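Local coordinates for D-alanyl transferase DltD (Enterococcus faecium TX0133A04, PDB 6PFX), which probably transfers D-alanine onto lipoteichoic acid in the cell wall of this Gram-positive bacterium, as a membrane-associated member of the DltD family with an SGNH-hydrolase fold, at residues Thr11-Ser16 with Leu59-Gln64; Ser49-Phe54 with Gln203-His208; Arg65-Phe70 with Pro363-Asn368. All blocks are in the same frame, centred on the assembly; numbering follows the deposited sequence.

Contact 1: Thr11-Ser16 with Leu59-Gln64; sequences TIRRAS and LAEKYQ
Arg13 and Glu61 make the only contact between 11-16 and 59-64, reaching towards each other from backbones whose nearest CA atoms, those of the same two residues, lie 11.6 Å apart. Along 59-64, Leu59 and Ala60 come first and face other neighbours: Leu59 CD2 meets the edge of the Tyr63 ring in its plane, and Ala60 packs on Tyr67 and Pro69. Glu61 then turns to helix 9-18. Its CG is trans to the backbone N (chi1 170°) and its chain is extended, which carries the carboxylate well clear of its own helix. Arg13, likewise stretched from CG to NE, brings NH2 to within 3.6 Å of Glu61 OE1. The oxygen sits at the guanidinium edge near its plane, the two flat groups are 36° apart, and the side chains meet almost perpendicularly. At this length the pair is a loose ion pair rather than a hydrogen bond. Asp207 of helix 203-210 is a second, weak partner of Arg13 NH2 and also crowds Glu61 OE2, so a proton shared by the two carboxyl groups is possible. Further on, Lys62 CG lies 3.6 Å above the centre of the Tyr63 ring, while Tyr63 OH bonds to Pro214 O. Gln64, with positive phi, is the C-prime residue of a Schellman motif: its N bonds to Glu61 O at 3.2 Å, and Arg65 N returns to Ala60 O. The arrangement is a long surface ion pair between two helices, the second of which ends in this motif shortly before strand 68-71, the edge strand of the parallel sheet in the alpha/beta fold.

Contact 2: Ser49-Phe54 with Gln203-His208; sequences SRISPF and QQKIDH
Lys205 leaves helix 203-210 with CG trans to its backbone N (chi1 -170°) and keeps that extension out to NZ, which carries its methylenes slantwise across Ile51; the Ile51 torsion of -50° in turn sets CG2 opposite the backbone N, where it meets Lys205 CG and Ile206 CG1, while CD1 reaches Ile206 as well. The contact thus joins a helix to the loop after strand 39-43 of the SGNH-type alpha/beta fold. That loop is shaped by small turns: an inverse gamma turn centred on Arg50, with Ile51 N bonded to Ser49 O, and an ST turn in which Ser52 OG accepts from Phe54 N at 3.1 Å. Between them Ile51 is buried. Lys205 CE and CD both pass 3.8 Å from Ile51 CB, and Ile206 CG1 approaches Ile51 CG2 at 4.0 Å, so the branched side chain rests in the corner between them. Val58 of helix 56-62 touches both isoleucines and continues this apolar layer. The polar end of Lys205 is held loosely, by a weak hydrogen bond from NZ to Ile51 O at 3.4 Å. Arg50 NH1 lies 5.7 Å from that NZ, a like charge probably tempered by the salt bridge of Arg50 NH2 to Glu344. Arg50 also packs on His348, which with Ser46 and Asp345 has the geometry of a Ser-His-Asp triad, so this loop probably borders the active site. Ser49 OG, bonded to Ser46 O, is gripped side-on by Arg50, whose NE at 3.1 Å and NH1 at 2.9 Å both donate to that one oxygen, almost in the guanidinium plane.

Contact 3: Arg65-Phe70 with Pro363-Asn368; sequences RNYRPF and PFLEEN
Tyr67 and Leu365 mark the nearest approach of the two backbones, with CA atoms 7.7 Å apart: an irregular turn leading into edge strand 68-70 faces the final turn of helix 351-365. That helix closes in a Schellman motif with positive phi at Glu367, whose N bonds back to Phe364 O. Chi1 of Tyr67 is 65°, which wedges CG between the backbone N and carbonyl carbon and turns one ring face towards Leu365. Leu365 CD1 sits over this face, 3.6 Å from the centroid and 14° off the normal, a CH-pi contact closest at Tyr67 CE2, 3.5 Å away; Leu365 CB lies 3.8 Å from Tyr67 CE1. At the hydroxyl end Arg65 NH1 donates to Tyr67 OH over 2.9 Å, with the oxygen in the guanidinium plane and an N-H...O angle of 157°. The same NH1 forms a salt bridge with Asp358, so the guanidinium is tied to the helix as well as to the ring. Glu366 comes across the Arg65 chain at nearly a right angle: its OE1 rests 3.4 Å from Arg65 CG and 3.9 Å from Arg65 NE, off the guanidinium plane, where none of its hydrogens is aimed. The directional bonds of NH1 thus go to Tyr67 OH and Asp358, whereas Glu366 adds a long, undirected ion pair beside contacts to the arginine methylenes; with the CH-pi packing, this joins the two segments.

How the contacts relate
From the N terminus, contact 1 closes the first loop, bringing helix 9-18 to helix 56-62 around strand 39-43. Contact 2 opens inside that loop and closes far along the chain, so contacts 1 and 2 cross. Contact 3 begins just after contact 1 has closed and crosses contact 2 as well. Contacts 1 and 2 meet at Leu59 and Phe54, contacts 1 and 3 where Ser16 CB lies 3.5 Å from Phe70 CD2, whereas contacts 2 and 3 do not touch. Contact 1 ties helix 9-18 to helix 56-62, contact 2 ties loop 49-54 to helix 203-210, and contact 3 ties the lead-in to strand 68-71 to helix 351-365.

Contact 1: Thr11-Ser16 with Leu59-Gln64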
loop_
_atom_site.group_PDB
_atom_site.type_symbol
_atom_site.label_atom_id
_atom_site.label_comp_id
_atom_site.label_asym_id
_atom_site.label_seq_id
_atom_site.Cartn_x
_atom_site.Cartn_y
_atom_site.Cartn_z
ATOM N N THR A 11 2.464 10.400 -21.296
ATOM C CA THR A 11 1.411 10.596 -20.310
ATOM C C THR A 11 1.399 9.454 -19.306
ATOM O O THR A 11 1.213 9.674 -18.104
ATOM C CB THR A 11 0.052 10.702 -20.996
ATOM O OG1 THR A 11 0.101 11.726 -21.994
ATOM C CG2 THR A 11 -1.030 11.046 -19.979
ATOM N N ILE A 12 1.571 8.221 -19.781
ATOM C CA ILE A 12 1.571 7.087 -18.866
ATOM C C ILE A 12 2.760 7.179 -17.918
ATOM O O ILE A 12 2.631 6.945 -16.711
ATOM C CB ILE A 12 1.551 5.762 -19.647
ATOM C CG1 ILE A 12 0.318 5.693 -20.559
ATOM C CG2 ILE A 12 1.578 4.594 -18.671
ATOM C CD1 ILE A 12 -1.003 5.783 -19.823
ATOM N N ARG A 13 3.936 7.525 -18.451
ATOM C CA ARG A 13 5.125 7.666 -17.614
ATOM C C ARG A 13 4.905 8.718 -16.538
ATOM O O ARG A 13 5.220 8.497 -15.362
ATOM C CB ARG A 13 6.318 8.029 -18.499
ATOM C CG ARG A 13 7.635 8.177 -17.778
ATOM C CD ARG A 13 8.785 8.222 -18.786
ATOM N NE ARG A 13 10.060 8.566 -18.161
ATOM C CZ ARG A 13 10.653 9.758 -18.246
ATOM N NH1 ARG A 13 10.100 10.746 -18.939
ATOM N NH2 ARG A 13 11.813 9.957 -17.635
ATOM N N ARG A 14 4.357 9.872 -16.918
ATOM C CA ARG A 14 4.022 10.885 -15.926
ATOM C C ARG A 14 3.047 10.330 -14.893
ATOM O O ARG A 14 3.227 10.523 -13.683
ATOM C CB ARG A 14 3.439 12.119 -16.618
ATOM C CG ARG A 14 4.462 12.939 -17.394
ATOM C CD ARG A 14 3.793 13.793 -18.470
ATOM N NE ARG A 14 2.744 14.650 -17.924
ATOM C CZ ARG A 14 1.692 15.084 -18.615
ATOM N NH1 ARG A 14 1.531 14.738 -19.887
ATOM N NH2 ARG A 14 0.794 15.863 -18.027
ATOM N N ALA A 15 2.010 9.625 -15.355
ATOM C CA ALA A 15 1.016 9.068 -14.447
ATOM C C ALA A 15 1.637 8.084 -13.464
ATOM O O ALA A 15 1.205 8.003 -12.303
ATOM C CB ALA A 15 -0.081 8.360 -15.248
ATOM N N SER A 16 2.640 7.314 -13.916
ATOM C CA SER A 16 3.206 6.235 -13.114
ATOM C C SER A 16 3.838 6.737 -11.823
ATOM O O SER A 16 4.019 5.947 -10.893
ATOM C CB SER A 16 4.244 5.432 -13.917
ATOM O OG SER A 16 5.445 6.157 -14.128
ATOM N N LEU A 59 16.149 4.611 -8.566
ATOM C CA LEU A 59 17.106 3.541 -8.826
ATOM C C LEU A 59 16.808 2.831 -10.142
ATOM O O LEU A 59 17.724 2.528 -10.915
ATOM C CB LEU A 59 17.104 2.551 -7.666
ATOM C CG LEU A 59 17.592 3.114 -6.334
ATOM C CD1 LEU A 59 17.381 2.082 -5.248
ATOM C CD2 LEU A 59 19.058 3.534 -6.407
ATOM N N ALA A 60 15.536 2.541 -10.414
ATOM C CA ALA A 60 15.207 1.831 -11.643
ATOM C C ALA A 60 15.626 2.631 -12.870
ATOM O O ALA A 60 16.132 2.067 -13.847
ATOM C CB ALA A 60 13.708 1.535 -11.691
ATOM N N GLU A 61 15.420 3.948 -12.836
ATOM C CA GLU A 61 15.769 4.794 -13.971
ATOM C C GLU A 61 17.280 4.936 -14.116
ATOM O O GLU A 61 17.822 4.751 -15.212
ATOM C CB GLU A 61 15.105 6.161 -13.805
ATOM C CG GLU A 61 15.568 7.215 -14.798
ATOM C CD GLU A 61 14.763 8.502 -14.700
ATOM O OE1 GLU A 61 13.520 8.441 -14.825
ATOM O OE2 GLU A 61 15.374 9.571 -14.485
ATOM N N LYS A 62 17.982 5.237 -13.020
ATOM C CA LYS A 62 19.421 5.470 -13.097
ATOM C C LYS A 62 20.160 4.246 -13.622
ATOM O O LYS A 62 21.096 4.361 -14.422
ATOM C CB LYS A 62 19.949 5.816 -11.703
ATOM C CG LYS A 62 21.460 6.033 -11.621
ATOM C CD LYS A 62 21.931 7.096 -12.597
ATOM C CE LYS A 62 23.406 7.419 -12.367
ATOM N NZ LYS A 62 23.879 8.502 -13.292
ATOM N N TYR A 63 19.795 3.071 -13.140
ATOM C CA TYR A 63 20.489 1.834 -13.473
ATOM C C TYR A 63 19.807 1.095 -14.611
ATOM O O TYR A 63 20.116 -0.073 -14.859
ATOM C CB TYR A 63 20.698 1.022 -12.195
ATOM C CG TYR A 63 21.517 1.847 -11.221
ATOM C CD1 TYR A 63 22.812 2.228 -11.543
ATOM C CD2 TYR A 63 20.985 2.301 -10.021
ATOM C CE1 TYR A 63 23.558 3.010 -10.695
ATOM C CE2 TYR A 63 21.739 3.079 -9.155
ATOM C CZ TYR A 63 23.024 3.433 -9.507
ATOM O OH TYR A 63 23.790 4.216 -8.667
ATOM N N GLN A 64 18.911 1.775 -15.324
ATOM C CA GLN A 64 18.370 1.306 -16.595
ATOM C C GLN A 64 17.758 -0.080 -16.478
ATOM O O GLN A 64 17.961 -0.957 -17.321
ATOM C CB GLN A 64 19.439 1.359 -17.679
ATOM C CG GLN A 64 19.910 2.761 -17.948
ATOM C CD GLN A 64 20.820 2.832 -19.145
ATOM O OE1 GLN A 64 20.496 3.467 -20.145
ATOM N NE2 GLN A 64 21.967 2.170 -19.055
#

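Contact 2: Ser49-Phe54 with Gln203-His208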
loop_
_atom_site.group_PDB
_atom_site.type_symbol
_atom_site.label_atom_id
_atom_site.label_comp_id
_atom_site.label_asym_id
_atom_site.label_seq_id
_atom_site.Cartn_x
_atom_site.Cartn_y
_atom_site.Cartn_z
ATOM N N SER A 49 5.768 8.789 -2.038
ATOM C CA SER A 49 6.113 10.106 -2.553
ATOM C C SER A 49 7.472 10.603 -2.066
ATOM O O SER A 49 7.869 11.719 -2.420
ATOM C CB SER A 49 5.049 11.128 -2.151
ATOM O OG SER A 49 5.165 11.429 -0.772
ATOM N N ARG A 50 8.199 9.818 -1.271
ATOM C CA ARG A 50 9.475 10.279 -0.721
ATOM C C ARG A 50 10.560 10.083 -1.781
ATOM O O ARG A 50 11.373 9.156 -1.726
ATOM C CB ARG A 50 9.820 9.553 0.576
ATOM C CG ARG A 50 8.776 9.647 1.696
ATOM C CD ARG A 50 8.465 11.087 2.094
ATOM N NE ARG A 50 7.631 11.785 1.118
ATOM C CZ ARG A 50 7.624 13.105 0.946
ATOM N NH1 ARG A 50 6.831 13.649 0.031
ATOM N NH2 ARG A 50 8.420 13.878 1.676
ATOM N N ILE A 51 10.587 10.991 -2.756
ATOM C CA ILE A 51 11.567 10.910 -3.836
ATOM C C ILE A 51 12.919 11.394 -3.317
ATOM O O ILE A 51 13.071 12.557 -2.928
ATOM C CB ILE A 51 11.139 11.721 -5.069
ATOM C CG1 ILE A 51 9.703 11.399 -5.493
ATOM C CG2 ILE A 51 12.111 11.449 -6.242
ATOM C CD1 ILE A 51 9.545 10.088 -6.206
ATOM N N SER A 52 13.895 10.499 -3.312
ATOM C CA SER A 52 15.278 10.756 -2.951
ATOM C C SER A 52 16.094 9.911 -3.923
ATOM O O SER A 52 15.517 9.158 -4.725
ATOM C CB SER A 52 15.562 10.303 -1.529
ATOM O OG SER A 52 15.669 8.891 -1.458
ATOM N N PRO A 53 17.423 9.970 -3.873
ATOM C CA PRO A 53 18.215 9.118 -4.777
ATOM C C PRO A 53 17.947 7.627 -4.613
ATOM O O PRO A 53 18.269 6.865 -5.535
ATOM C CB PRO A 53 19.667 9.489 -4.436
ATOM C CG PRO A 53 19.571 10.878 -3.861
ATOM C CD PRO A 53 18.268 10.897 -3.097
ATOM N N PHE A 54 17.328 7.196 -3.502
ATOM C CA PHE A 54 17.157 5.778 -3.167
ATOM C C PHE A 54 15.745 5.264 -3.376
ATOM O O PHE A 54 15.505 4.061 -3.218
ATOM C CB PHE A 54 17.644 5.531 -1.732
ATOM C CG PHE A 54 18.955 6.182 -1.485
ATOM C CD1 PHE A 54 20.118 5.629 -2.001
ATOM C CD2 PHE A 54 19.019 7.411 -0.863
ATOM C CE1 PHE A 54 21.330 6.265 -1.857
ATOM C CE2 PHE A 54 20.241 8.053 -0.700
ATOM C CZ PHE A 54 21.393 7.483 -1.202
ATOM N N GLN A 203 8.465 13.415 -12.636
ATOM C CA GLN A 203 9.564 12.884 -13.438
ATOM C C GLN A 203 10.794 13.782 -13.388
ATOM O O GLN A 203 11.923 13.285 -13.457
ATOM C CB GLN A 203 9.121 12.681 -14.887
ATOM C CG GLN A 203 8.029 11.632 -15.063
ATOM C CD GLN A 203 8.442 10.240 -14.584
ATOM O OE1 GLN A 203 7.660 9.534 -13.932
ATOM N NE2 GLN A 203 9.667 9.838 -14.918
ATOM N N GLN A 204 10.608 15.098 -13.288
ATOM C CA GLN A 204 11.768 15.978 -13.233
ATOM C C GLN A 204 12.516 15.798 -11.918
ATOM O O GLN A 204 13.751 15.853 -11.888
ATOM C CB GLN A 204 11.354 17.433 -13.438
ATOM C CG GLN A 204 12.534 18.400 -13.488
ATOM C CD GLN A 204 13.519 18.070 -14.602
ATOM O OE1 GLN A 204 13.121 17.693 -15.705
ATOM N NE2 GLN A 204 14.811 18.197 -14.310
ATOM N N LYS A 205 11.790 15.564 -10.822
ATOM C CA LYS A 205 12.457 15.303 -9.554
ATOM C C LYS A 205 13.181 13.959 -9.579
ATOM O O LYS A 205 14.309 13.845 -9.090
ATOM C CB LYS A 205 11.455 15.353 -8.404
ATOM C CG LYS A 205 12.146 15.319 -7.060
ATOM C CD LYS A 205 11.194 15.465 -5.903
ATOM C CE LYS A 205 11.955 15.374 -4.585
ATOM N NZ LYS A 205 11.043 15.248 -3.414
ATOM N N ILE A 206 12.546 12.934 -10.149
ATOM C CA ILE A 206 13.198 11.637 -10.315
ATOM C C ILE A 206 14.488 11.784 -11.117
ATOM O O ILE A 206 15.527 11.219 -10.754
ATOM C CB ILE A 206 12.216 10.636 -10.956
ATOM C CG1 ILE A 206 11.047 10.383 -9.990
ATOM C CG2 ILE A 206 12.901 9.331 -11.320
ATOM C CD1 ILE A 206 9.889 9.545 -10.547
ATOM N N ASP A 207 14.445 12.541 -12.220
ATOM C CA ASP A 207 15.652 12.746 -13.017
ATOM C C ASP A 207 16.722 13.486 -12.220
ATOM O O ASP A 207 17.906 13.125 -12.262
ATOM C CB ASP A 207 15.325 13.543 -14.283
ATOM C CG ASP A 207 14.386 12.806 -15.222
ATOM O OD1 ASP A 207 13.978 11.671 -14.900
ATOM O OD2 ASP A 207 14.053 13.366 -16.288
ATOM N N HIS A 208 16.329 14.542 -11.505
ATOM C CA HIS A 208 17.281 15.292 -10.692
ATOM C C HIS A 208 17.970 14.390 -9.676
ATOM O O HIS A 208 19.204 14.352 -9.597
ATOM C CB HIS A 208 16.556 16.440 -9.988
ATOM C CG HIS A 208 17.444 17.267 -9.112
ATOM N ND1 HIS A 208 17.115 17.596 -7.815
ATOM C CD2 HIS A 208 18.657 17.822 -9.344
ATOM C CE1 HIS A 208 18.084 18.325 -7.288
ATOM N NE2 HIS A 208 19.032 18.474 -8.195
#

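Contact 3: Arg65-Phe70 with Pro363-Asn368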
loop_
_atom_site.group_PDB
_atom_site.type_symbol
_atom_site.label_atom_id
_atom_site.label_comp_id
_atom_site.label_asym_id
_atom_site.label_seq_id
_atom_site.Cartn_x
_atom_site.Cartn_y
_atom_site.Cartn_z
ATOM N N ARG A 65 16.972 -0.265 -15.425
ATOM C CA ARG A 65 16.370 -1.559 -15.180
ATOM C C ARG A 65 15.202 -1.789 -16.135
ATOM O O ARG A 65 14.673 -0.867 -16.758
ATOM C CB ARG A 65 15.934 -1.659 -13.723
ATOM C CG ARG A 65 17.064 -1.410 -12.749
ATOM C CD ARG A 65 16.626 -1.720 -11.323
ATOM N NE ARG A 65 17.743 -1.505 -10.416
ATOM C CZ ARG A 65 17.648 -1.479 -9.096
ATOM N NH1 ARG A 65 16.481 -1.667 -8.518
ATOM N NH2 ARG A 65 18.732 -1.249 -8.371
ATOM N N ASN A 66 14.768 -3.041 -16.198
ATOM C CA ASN A 66 13.759 -3.478 -17.149
ATOM C C ASN A 66 12.325 -3.262 -16.658
ATOM O O ASN A 66 11.393 -3.864 -17.207
ATOM C CB ASN A 66 13.983 -4.956 -17.473
ATOM C CG ASN A 66 13.301 -5.386 -18.753
ATOM O OD1 ASN A 66 13.198 -4.611 -19.704
ATOM N ND2 ASN A 66 12.827 -6.629 -18.783
ATOM N N TYR A 67 12.133 -2.436 -15.634
ATOM C CA TYR A 67 10.807 -2.107 -15.140
ATOM C C TYR A 67 10.786 -0.643 -14.722
ATOM O O TYR A 67 11.830 -0.025 -14.474
ATOM C CB TYR A 67 10.397 -2.976 -13.928
ATOM C CG TYR A 67 11.269 -2.732 -12.724
ATOM C CD1 TYR A 67 12.468 -3.401 -12.571
ATOM C CD2 TYR A 67 10.902 -1.808 -11.755
ATOM C CE1 TYR A 67 13.282 -3.168 -11.488
ATOM C CE2 TYR A 67 11.710 -1.564 -10.678
ATOM C CZ TYR A 67 12.906 -2.243 -10.553
ATOM O OH TYR A 67 13.744 -2.031 -9.477
ATOM N N ARG A 68 9.566 -0.111 -14.612
ATOM C CA ARG A 68 9.285 1.169 -13.975
ATOM C C ARG A 68 8.186 0.992 -12.947
ATOM O O ARG A 68 7.112 0.441 -13.259
ATOM C CB ARG A 68 8.861 2.166 -15.063
ATOM C CG ARG A 68 8.549 3.552 -14.554
ATOM C CD ARG A 68 8.300 4.565 -15.683
ATOM N NE ARG A 68 9.494 4.871 -16.473
ATOM C CZ ARG A 68 9.767 4.349 -17.668
ATOM N NH1 ARG A 68 8.940 3.482 -18.232
ATOM N NH2 ARG A 68 10.876 4.700 -18.300
ATOM N N PRO A 69 8.386 1.421 -11.702
ATOM C CA PRO A 69 7.283 1.350 -10.737
ATOM C C PRO A 69 6.106 2.195 -11.206
ATOM O O PRO A 69 6.276 3.272 -11.779
ATOM C CB PRO A 69 7.893 1.894 -9.437
ATOM C CG PRO A 69 9.381 1.791 -9.640
ATOM C CD PRO A 69 9.623 1.964 -11.105
ATOM N N PHE A 70 4.902 1.689 -10.972
ATOM C CA PHE A 70 3.682 2.474 -11.115
ATOM C C PHE A 70 3.152 2.649 -9.691
ATOM O O PHE A 70 2.761 1.671 -9.044
ATOM C CB PHE A 70 2.668 1.798 -12.030
ATOM C CG PHE A 70 1.629 2.741 -12.530
ATOM C CD1 PHE A 70 0.668 3.234 -11.668
ATOM C CD2 PHE A 70 1.629 3.167 -13.847
ATOM C CE1 PHE A 70 -0.299 4.129 -12.116
ATOM C CE2 PHE A 70 0.686 4.074 -14.299
ATOM C CZ PHE A 70 -0.289 4.546 -13.435
ATOM N N PRO A 363 16.593 -8.039 -6.819
ATOM C CA PRO A 363 16.697 -9.429 -7.288
ATOM C C PRO A 363 15.350 -10.070 -7.616
ATOM O O PRO A 363 15.285 -10.945 -8.492
ATOM C CB PRO A 363 17.425 -10.137 -6.144
ATOM C CG PRO A 363 17.091 -9.310 -4.931
ATOM C CD PRO A 363 17.056 -7.890 -5.425
ATOM N N PHE A 364 14.270 -9.637 -6.958
ATOM C CA PHE A 364 12.925 -10.112 -7.281
ATOM C C PHE A 364 12.531 -9.696 -8.689
ATOM O O PHE A 364 12.229 -10.539 -9.537
ATOM C CB PHE A 364 11.942 -9.536 -6.252
ATOM C CG PHE A 364 10.481 -9.860 -6.494
ATOM C CD1 PHE A 364 10.063 -11.145 -6.790
ATOM C CD2 PHE A 364 9.523 -8.864 -6.372
ATOM C CE1 PHE A 364 8.694 -11.434 -6.991
ATOM C CE2 PHE A 364 8.181 -9.135 -6.532
ATOM C CZ PHE A 364 7.759 -10.426 -6.868
ATOM N N LEU A 365 12.529 -8.389 -8.952
ATOM C CA LEU A 365 12.041 -7.874 -10.225
ATOM C C LEU A 365 13.003 -8.170 -11.381
ATOM O O LEU A 365 12.561 -8.274 -12.532
ATOM C CB LEU A 365 11.754 -6.371 -10.104
ATOM C CG LEU A 365 10.674 -5.966 -9.092
ATOM C CD1 LEU A 365 10.351 -4.463 -9.162
ATOM C CD2 LEU A 365 9.406 -6.771 -9.330
ATOM N N GLU A 366 14.306 -8.300 -11.116
ATOM C CA GLU A 366 15.278 -8.640 -12.162
ATOM C C GLU A 366 15.498 -10.144 -12.305
ATOM O O GLU A 366 16.287 -10.565 -13.161
ATOM C CB GLU A 366 16.624 -7.946 -11.910
ATOM C CG GLU A 366 16.532 -6.425 -11.954
ATOM C CD GLU A 366 17.893 -5.739 -12.052
ATOM O OE1 GLU A 366 17.976 -4.665 -12.691
ATOM O OE2 GLU A 366 18.880 -6.280 -11.506
ATOM N N GLU A 367 14.826 -10.950 -11.478
ATOM C CA GLU A 367 14.880 -12.413 -11.548
ATOM C C GLU A 367 16.298 -12.976 -11.401
ATOM O O GLU A 367 16.669 -13.956 -12.045
ATOM C CB GLU A 367 14.137 -12.932 -12.789
ATOM C CG GLU A 367 12.672 -12.474 -12.801
ATOM C CD GLU A 367 11.774 -13.311 -13.701
ATOM O OE1 GLU A 367 12.123 -14.472 -14.004
ATOM O OE2 GLU A 367 10.708 -12.800 -14.105
ATOM N N ASN A 368 17.090 -12.396 -10.494
ATOM C CA ASN A 368 18.356 -13.032 -10.142
ATOM C C ASN A 368 18.111 -14.432 -9.605
ATOM O O ASN A 368 18.867 -15.366 -9.898
ATOM C CB ASN A 368 19.096 -12.193 -9.103
ATOM C CG ASN A 368 19.625 -10.912 -9.675
ATOM O OD1 ASN A 368 18.868 -9.987 -9.956
ATOM N ND2 ASN A 368 20.936 -10.847 -9.857
#